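Local coordinates for protein extracellular sialidase/neuraminidase, putative (PDB 2XZI) that acts as a KDNase, a sialidase-family glycosidase that probably releases the deaminated sialic acid KDN from glycoconjugates, at residues S285-A297 and R306-F318. Sequence-based numbering, arbitrary orientation.
Sequences SDAPARTIFLNSA and RVRISYDADAKKF
Strands 290-294 and 306-310 pair antiparallel, from Thr291-Ser310 to Asn295-Arg306, as the two middle strands of a four-stranded antiparallel sheet, one blade of the sialidase beta-propeller. Thr291 and Ser310 exchange nearly straight backbone bonds (Ser310 N to Thr291 O 2.8 Å); Phe293 and Arg308 also exchange two, more bent; at Asn295-Arg306 the bond from Arg306 N is firm, the return one weak. On the face bearing Ile292, Leu294, Val307 and Ile309, Ile292 CG2 lies alongside Val307 CG2 at 3.5 Å, while Ile292 CD1 reaches Ile309 CG1; helix 377-381 packs on Val307 and Ile309. Phe318 folds back against the face bearing Thr291 and Phe293, and Phe293 CB sits over its ring, 3.9 Å from the centroid. With CG anti to the backbone N (chi1 -177°), the Phe293 ring turns an edge to the Phe318 face, planes at 52°. At the strand end Tyr311 runs alongside Arg290, CE1 3.7 Å from Arg290 CG, and both polar ends meet Asp3. Water links Thr291 OG1 to the carbonyls of Ser310 and Asp312. Towards Ala297, two waters join Asn295 OD1 to the Arg308 guanidinium, whose NH1 has a partner in Asn319; Asn295 ND2 bonds to Asp273. The Arg306 chain, bent at chi2 and chi3, with NH1 bonded to the Tyr320 carbonyl, lays one guanidinium face against Ala297 CB, 3.6 Å from Arg306 NH2.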
ATOM      1  N   SER A 285       6.564  20.797   0.786  1.00 18.80           N
ATOM      2  CA  SER A 285       6.204  21.670   1.900  1.00 20.56           C
ATOM      3  C   SER A 285       6.287  23.178   1.598  1.00 20.90           C
ATOM      4  O   SER A 285       5.609  23.985   2.239  1.00 21.94           O
ATOM      5  CB  SER A 285       7.055  21.330   3.136  1.00 20.87           C
ATOM      6  OG  SER A 285       8.431  21.280   2.810  1.00 23.71           O
ATOM      7  N   ASP A 286       7.121  23.556   0.637  1.00 21.10           N
ATOM      8  CA  ASP A 286       7.250  24.964   0.263  1.00 20.93           C
ATOM      9  C   ASP A 286       6.094  25.322  -0.672  1.00 20.28           C
ATOM     10  O   ASP A 286       5.483  24.430  -1.260  1.00 20.15           O
ATOM     11  CB  ASP A 286       8.603  25.208  -0.408  1.00 21.58           C
ATOM     12  CG  ASP A 286       8.998  26.674  -0.435  1.00 23.36           C
ATOM     13  OD1 ASP A 286       8.529  27.457   0.423  1.00 25.17           O
ATOM     14  OD2 ASP A 286       9.803  27.048  -1.318  1.00 26.28           O
ATOM     15  N   ALA A 287       5.794  26.614  -0.805  1.00 19.26           N
ATOM     16  CA  ALA A 287       4.661  27.070  -1.616  1.00 18.51           C
ATOM     17  C   ALA A 287       4.774  26.599  -3.063  1.00 17.36           C
ATOM     18  O   ALA A 287       5.815  26.778  -3.689  1.00 18.05           O
ATOM     19  CB  ALA A 287       4.537  28.587  -1.565  1.00 18.39           C
ATOM     20  N   PRO A 288       3.708  25.982  -3.597  1.00 16.57           N
ATOM     21  CA  PRO A 288       2.513  25.608  -2.840  1.00 15.38           C
ATOM     22  C   PRO A 288       2.636  24.193  -2.284  1.00 14.34           C
ATOM     23  O   PRO A 288       2.959  23.267  -3.027  1.00 13.98           O
ATOM     24  CB  PRO A 288       1.394  25.694  -3.887  1.00 15.80           C
ATOM     25  CG  PRO A 288       2.078  25.463  -5.203  1.00 15.54           C
ATOM     26  CD  PRO A 288       3.543  25.754  -5.047  1.00 16.05           C
ATOM     27  N   ALA A 289       2.400  24.035  -0.984  1.00 13.21           N
ATOM     28  CA  ALA A 289       2.455  22.724  -0.341  1.00 12.11           C
ATOM     29  C   ALA A 289       1.361  21.818  -0.896  1.00 11.04           C
ATOM     30  O   ALA A 289       0.244  22.281  -1.152  1.00 12.23           O
ATOM     31  CB  ALA A 289       2.310  22.873   1.150  1.00 12.46           C
ATOM     32  N   ARG A 290       1.687  20.540  -1.097  1.00  9.21           N
ATOM     33  CA  ARG A 290       0.742  19.599  -1.708  1.00  8.41           C
ATOM     34  C   ARG A 290       0.709  18.249  -1.002  1.00  7.75           C
ATOM     35  O   ARG A 290       1.762  17.690  -0.664  1.00  8.31           O
ATOM     36  CB  ARG A 290       1.095  19.384  -3.188  1.00  8.12           C
ATOM     37  CG  ARG A 290       1.144  20.676  -4.055  1.00  8.45           C
ATOM     38  CD  ARG A 290       1.454  20.333  -5.506  1.00  8.98           C
ATOM     39  NE  ARG A 290       2.025  21.405  -6.336  1.00  9.45           N
ATOM     40  CZ  ARG A 290       3.318  21.729  -6.380  1.00 10.54           C
ATOM     41  NH1 ARG A 290       4.215  21.130  -5.600  1.00 12.41           N
ATOM     42  NH2 ARG A 290       3.722  22.668  -7.219  1.00 12.59           N
ATOM     43  N   THR A 291      -0.505  17.727  -0.816  1.00  7.63           N
ATOM     44  CA  THR A 291      -0.755  16.360  -0.411  1.00  7.05           C
ATOM     45  C   THR A 291      -1.462  15.717  -1.584  1.00  6.50           C
ATOM     46  O   THR A 291      -2.343  16.333  -2.210  1.00  7.10           O
ATOM     47  CB  THR A 291      -1.667  16.285   0.828  1.00  7.36           C
ATOM     48  OG1 THR A 291      -1.112  17.055   1.899  1.00  8.10           O
ATOM     49  CG2 THR A 291      -1.827  14.860   1.316  1.00  7.13           C
ATOM     50  N   ILE A 292      -1.055  14.486  -1.899  1.00  5.16           N
ATOM     51  CA  ILE A 292      -1.628  13.683  -2.978  1.00  5.60           C
ATOM     52  C   ILE A 292      -2.469  12.544  -2.378  1.00  4.93           C
ATOM     53  O   ILE A 292      -2.093  11.938  -1.372  1.00  5.20           O
ATOM     54  CB  ILE A 292      -0.511  13.058  -3.882  1.00  5.28           C
ATOM     55  CG1 ILE A 292       0.665  14.023  -4.161  1.00  6.37           C
ATOM     56  CG2 ILE A 292      -1.136  12.484  -5.160  1.00  4.78           C
ATOM     57  CD1 ILE A 292       0.297  15.340  -4.892  1.00  7.10           C
ATOM     58  N   PHE A 293      -3.619  12.271  -2.996  1.00  5.54           N
ATOM     59  CA  PHE A 293      -4.488  11.169  -2.577  1.00  4.65           C
ATOM     60  C   PHE A 293      -4.901  10.334  -3.787  1.00  4.33           C
ATOM     61  O   PHE A 293      -5.116  10.878  -4.875  1.00  5.33           O
ATOM     62  CB  PHE A 293      -5.728  11.693  -1.848  1.00  5.34           C
ATOM     63  CG  PHE A 293      -6.617  10.601  -1.336  1.00  4.76           C
ATOM     64  CD1 PHE A 293      -6.241   9.836  -0.234  1.00  6.35           C
ATOM     65  CD2 PHE A 293      -7.822  10.308  -1.975  1.00  6.10           C
ATOM     66  CE1 PHE A 293      -7.043   8.810   0.241  1.00  8.81           C
ATOM     67  CE2 PHE A 293      -8.640   9.271  -1.504  1.00  7.96           C
ATOM     68  CZ  PHE A 293      -8.245   8.517  -0.388  1.00  7.29           C
ATOM     69  N   LEU A 294      -5.008   9.018  -3.595  1.00  3.71           N
ATOM     70  CA  LEU A 294      -5.410   8.098  -4.656  1.00  4.33           C
ATOM     71  C   LEU A 294      -6.337   7.030  -4.102  1.00  4.20           C
ATOM     72  O   LEU A 294      -6.029   6.379  -3.102  1.00  4.21           O
ATOM     73  CB  LEU A 294      -4.168   7.421  -5.235  1.00  4.30           C
ATOM     74  CG  LEU A 294      -4.344   6.367  -6.329  1.00  5.02           C
ATOM     75  CD1 LEU A 294      -5.110   6.844  -7.554  1.00  6.14           C
ATOM     76  CD2 LEU A 294      -2.939   5.905  -6.732  1.00  5.19           C
ATOM     77  N   ASN A 295      -7.483   6.852  -4.757  1.00  4.25           N
ATOM     78  CA  ASN A 295      -8.410   5.766  -4.426  1.00  5.04           C
ATOM     79  C   ASN A 295      -9.359   5.588  -5.600  1.00  4.41           C
ATOM     80  O   ASN A 295      -9.204   6.247  -6.640  1.00  6.18           O
ATOM     81  CB  ASN A 295      -9.173   6.023  -3.096  1.00  5.19           C
ATOM     82  CG  ASN A 295     -10.465   6.838  -3.276  1.00  5.69           C
ATOM     83  OD1 ASN A 295     -10.517   7.786  -4.063  1.00  5.72           O
ATOM     84  ND2 ASN A 295     -11.509   6.456  -2.530  1.00  7.09           N
ATOM     85  N   SER A 296     -10.305   4.661  -5.459  1.00  5.88           N
ATOM     86  CA  SER A 296     -11.369   4.604  -6.449  1.00  6.53           C
ATOM     87  C   SER A 296     -12.472   5.567  -6.031  1.00  6.42           C
ATOM     88  O   SER A 296     -13.143   5.358  -5.016  1.00  7.28           O
ATOM     89  CB  SER A 296     -11.931   3.200  -6.588  1.00  6.69           C
ATOM     90  OG  SER A 296     -12.881   3.202  -7.651  1.00  7.11           O
ATOM     91  N   ALA A 297     -12.654   6.615  -6.827  1.00  7.45           N
ATOM     92  CA  ALA A 297     -13.564   7.726  -6.519  1.00  8.31           C
ATOM     93  C   ALA A 297     -15.007   7.380  -6.877  1.00  8.67           C
ATOM     94  O   ALA A 297     -15.622   7.979  -7.777  1.00 10.48           O
ATOM     95  CB  ALA A 297     -13.114   8.968  -7.255  1.00  8.33           C
ATOM     96  N   ARG A 306      -8.684   7.610  -9.196  1.00  6.56           N
ATOM     97  CA  ARG A 306      -8.536   9.046  -9.347  1.00  6.44           C
ATOM     98  C   ARG A 306      -7.437   9.523  -8.428  1.00  5.62           C
ATOM     99  O   ARG A 306      -7.507   9.280  -7.220  1.00  5.94           O
ATOM    100  CB  ARG A 306      -9.832   9.715  -8.913  1.00  6.56           C
ATOM    101  CG  ARG A 306      -9.880  11.232  -9.121  1.00  6.77           C
ATOM    102  CD  ARG A 306     -10.629  11.593 -10.407  1.00  7.08           C
ATOM    103  NE  ARG A 306     -12.046  11.231 -10.327  1.00  8.99           N
ATOM    104  CZ  ARG A 306     -12.972  11.915  -9.650  1.00  8.70           C
ATOM    105  NH1 ARG A 306     -12.659  13.027  -8.981  1.00  8.47           N
ATOM    106  NH2 ARG A 306     -14.225  11.470  -9.633  1.00 10.92           N
ATOM    107  N   VAL A 307      -6.448  10.203  -8.994  1.00  5.70           N
ATOM    108  CA  VAL A 307      -5.389  10.821  -8.192  1.00  5.71           C
ATOM    109  C   VAL A 307      -5.715  12.305  -8.022  1.00  6.17           C
ATOM    110  O   VAL A 307      -6.143  12.946  -8.984  1.00  6.36           O
ATOM    111  CB  VAL A 307      -3.981  10.574  -8.811  1.00  5.66           C
ATOM    112  CG1 VAL A 307      -3.806  11.286 -10.173  1.00  6.06           C
ATOM    113  CG2 VAL A 307      -2.900  10.977  -7.818  1.00  5.62           C
ATOM    114  N   ARG A 308      -5.524  12.836  -6.811  1.00  5.81           N
ATOM    115  CA  ARG A 308      -5.927  14.196  -6.467  1.00  5.96           C
ATOM    116  C   ARG A 308      -4.861  14.943  -5.691  1.00  5.88           C
ATOM    117  O   ARG A 308      -4.003  14.320  -5.039  1.00  6.10           O
ATOM    118  CB  ARG A 308      -7.148  14.150  -5.555  1.00  6.01           C
ATOM    119  CG  ARG A 308      -8.357  13.400  -6.112  1.00  5.83           C
ATOM    120  CD  ARG A 308      -9.365  13.360  -4.998  1.00  7.69           C
ATOM    121  NE  ARG A 308     -10.529  12.514  -5.216  1.00  7.62           N
ATOM    122  CZ  ARG A 308     -11.737  12.973  -5.523  1.00  9.03           C
ATOM    123  NH1 ARG A 308     -11.930  14.281  -5.725  1.00  8.56           N
ATOM    124  NH2 ARG A 308     -12.752  12.122  -5.616  1.00  9.55           N
ATOM    125  N   ILE A 309      -4.974  16.277  -5.704  1.00  6.39           N
ATOM    126  CA  ILE A 309      -4.083  17.175  -4.956  1.00  7.22           C
ATOM    127  C   ILE A 309      -4.886  18.030  -3.977  1.00  6.96           C
ATOM    128  O   ILE A 309      -5.958  18.555  -4.324  1.00  7.50           O
ATOM    129  CB  ILE A 309      -3.265  18.098  -5.887  1.00  6.86           C
ATOM    130  CG1 ILE A 309      -2.386  17.289  -6.865  1.00  7.33           C
ATOM    131  CG2 ILE A 309      -2.426  19.104  -5.091  1.00  9.78           C
ATOM    132  CD1 ILE A 309      -1.970  18.055  -8.150  1.00 10.61           C
ATOM    133  N   SER A 310      -4.379  18.163  -2.751  1.00  7.45           N
ATOM    134  CA  SER A 310      -4.898  19.198  -1.849  1.00  8.12           C
ATOM    135  C   SER A 310      -3.802  20.199  -1.563  1.00  8.04           C
ATOM    136  O   SER A 310      -2.663  19.803  -1.300  1.00  8.02           O
ATOM    137  CB  SER A 310      -5.383  18.613  -0.526  1.00  7.68           C
ATOM    138  OG  SER A 310      -5.845  19.667   0.333  1.00  8.03           O
ATOM    139  N   TYR A 311      -4.167  21.481  -1.553  1.00  8.33           N
ATOM    140  CA  TYR A 311      -3.276  22.569  -1.171  1.00  9.27           C
ATOM    141  C   TYR A 311      -3.550  23.046   0.255  1.00  9.64           C
ATOM    142  O   TYR A 311      -2.877  23.959   0.746  1.00 10.49           O
ATOM    143  CB  TYR A 311      -3.448  23.739  -2.142  1.00  9.25           C
ATOM    144  CG  TYR A 311      -3.134  23.373  -3.562  1.00 10.06           C
ATOM    145  CD1 TYR A 311      -1.817  23.300  -3.995  1.00 10.63           C
ATOM    146  CD2 TYR A 311      -4.154  23.075  -4.469  1.00 12.62           C
ATOM    147  CE1 TYR A 311      -1.509  22.961  -5.312  1.00 11.54           C
ATOM    148  CE2 TYR A 311      -3.861  22.741  -5.789  1.00 13.22           C
ATOM    149  CZ  TYR A 311      -2.546  22.676  -6.196  1.00 13.35           C
ATOM    150  OH  TYR A 311      -2.269  22.348  -7.500  1.00 14.63           O
ATOM    151  N   ASP A 312      -4.518  22.434   0.922  1.00  9.17           N
ATOM    152  CA  ASP A 312      -4.926  22.873   2.265  1.00 10.30           C
ATOM    153  C   ASP A 312      -3.936  22.442   3.326  1.00  9.99           C
ATOM    154  O   ASP A 312      -3.421  21.324   3.281  1.00 10.34           O
ATOM    155  CB  ASP A 312      -6.313  22.341   2.623  1.00  9.48           C
ATOM    156  CG  ASP A 312      -7.420  22.961   1.795  1.00 13.04           C
ATOM    157  OD1 ASP A 312      -7.294  24.131   1.358  1.00 15.57           O
ATOM    158  OD2 ASP A 312      -8.442  22.281   1.597  1.00 14.40           O
ATOM    159  N   ALA A 313      -3.692  23.317   4.301  1.00  9.85           N
ATOM    160  CA  ALA A 313      -2.741  23.007   5.368  1.00 10.04           C
ATOM    161  C   ALA A 313      -3.115  21.779   6.205  1.00 10.01           C
ATOM    162  O   ALA A 313      -2.246  21.157   6.811  1.00  9.68           O
ATOM    163  CB  ALA A 313      -2.541  24.230   6.255  1.00 10.51           C
ATOM    164  N   ASP A 314      -4.409  21.457   6.218  1.00 10.63           N
ATOM    165  CA  ASP A 314      -4.961  20.306   6.930  1.00 10.78           C
ATOM    166  C   ASP A 314      -5.584  19.290   5.965  1.00 10.49           C
ATOM    167  O   ASP A 314      -6.328  18.402   6.385  1.00 10.69           O
ATOM    168  CB  ASP A 314      -6.029  20.774   7.926  1.00 11.65           C
ATOM    169  CG  ASP A 314      -7.204  21.479   7.250  1.00 13.11           C
ATOM    170  OD1 ASP A 314      -7.163  21.757   6.025  1.00 12.88           O
ATOM    171  OD2 ASP A 314      -8.190  21.774   7.962  1.00 16.28           O
ATOM    172  N   ALA A 315      -5.270  19.426   4.672  1.00 10.00           N
ATOM    173  CA  ALA A 315      -5.858  18.571   3.617  1.00 10.28           C
ATOM    174  C   ALA A 315      -7.393  18.485   3.688  1.00 10.94           C
ATOM    175  O   ALA A 315      -7.986  17.428   3.457  1.00 11.03           O
ATOM    176  CB  ALA A 315      -5.200  17.153   3.604  1.00 10.03           C
ATOM    177  N   LYS A 316      -8.047  19.602   4.019  1.00 11.56           N
ATOM    178  CA  LYS A 316      -9.498  19.585   4.147  1.00 12.59           C
ATOM    179  C   LYS A 316     -10.175  19.153   2.856  1.00 11.95           C
ATOM    180  O   LYS A 316     -11.068  18.306   2.894  1.00 12.02           O
ATOM    181  CB  LYS A 316     -10.051  20.938   4.607  1.00 13.73           C
ATOM    182  CG  LYS A 316     -11.558  20.896   4.902  1.00 16.52           C
ATOM    183  CD  LYS A 316     -12.037  22.110   5.684  1.00 21.41           C
ATOM    184  CE  LYS A 316     -12.730  23.126   4.786  1.00 24.99           C
ATOM    185  NZ  LYS A 316     -13.751  23.907   5.549  1.00 26.01           N
ATOM    186  N   LYS A 317      -9.746  19.743   1.739  1.00 11.96           N
ATOM    187  CA  LYS A 317     -10.363  19.498   0.438  1.00 12.27           C
ATOM    188  C   LYS A 317      -9.318  19.136  -0.599  1.00 11.30           C
ATOM    189  O   LYS A 317      -8.277  19.794  -0.715  1.00 10.85           O
ATOM    190  CB  LYS A 317     -11.159  20.722  -0.049  1.00 13.09           C
ATOM    191  CG  LYS A 317     -12.100  20.401  -1.206  1.00 17.82           C
ATOM    192  CD  LYS A 317     -12.784  21.634  -1.778  1.00 21.66           C
ATOM    193  CE  LYS A 317     -13.898  21.241  -2.738  1.00 24.24           C
ATOM    194  NZ  LYS A 317     -13.431  20.299  -3.808  1.00 25.38           N
ATOM    195  N   PHE A 318      -9.629  18.094  -1.361  1.00 11.31           N
ATOM    196  CA  PHE A 318      -8.862  17.727  -2.546  1.00 11.12           C
ATOM    197  C   PHE A 318      -9.582  18.186  -3.812  1.00 11.14           C
ATOM    198  O   PHE A 318     -10.823  18.269  -3.841  1.00 12.69           O
ATOM    199  CB  PHE A 318      -8.640  16.208  -2.592  1.00 10.69           C
ATOM    200  CG  PHE A 318      -7.644  15.713  -1.586  1.00  8.76           C
ATOM    201  CD1 PHE A 318      -8.001  15.541  -0.254  1.00  8.87           C
ATOM    202  CD2 PHE A 318      -6.333  15.450  -1.968  1.00  8.73           C
ATOM    203  CE1 PHE A 318      -7.075  15.104   0.689  1.00 11.57           C
ATOM    204  CE2 PHE A 318      -5.396  15.027  -1.025  1.00  9.63           C
ATOM    205  CZ  PHE A 318      -5.763  14.857   0.305  1.00 11.21           C
TER
HETATM  206  O   HOH W   1      -0.667  24.717  -0.444  1.00 18.31           O
HETATM  207  O   HOH W   2      -2.146  19.547   1.514  1.00 10.31           O
HETATM  208  O   HOH W   3     -12.573   9.715  -3.762  1.00  6.35           O
HETATM  209  O   HOH W   4      -9.323   9.915  -5.219  1.00  9.34           O
HETATM  210  O   HOH W   5     -15.248   8.880 -10.361  1.00 23.10           O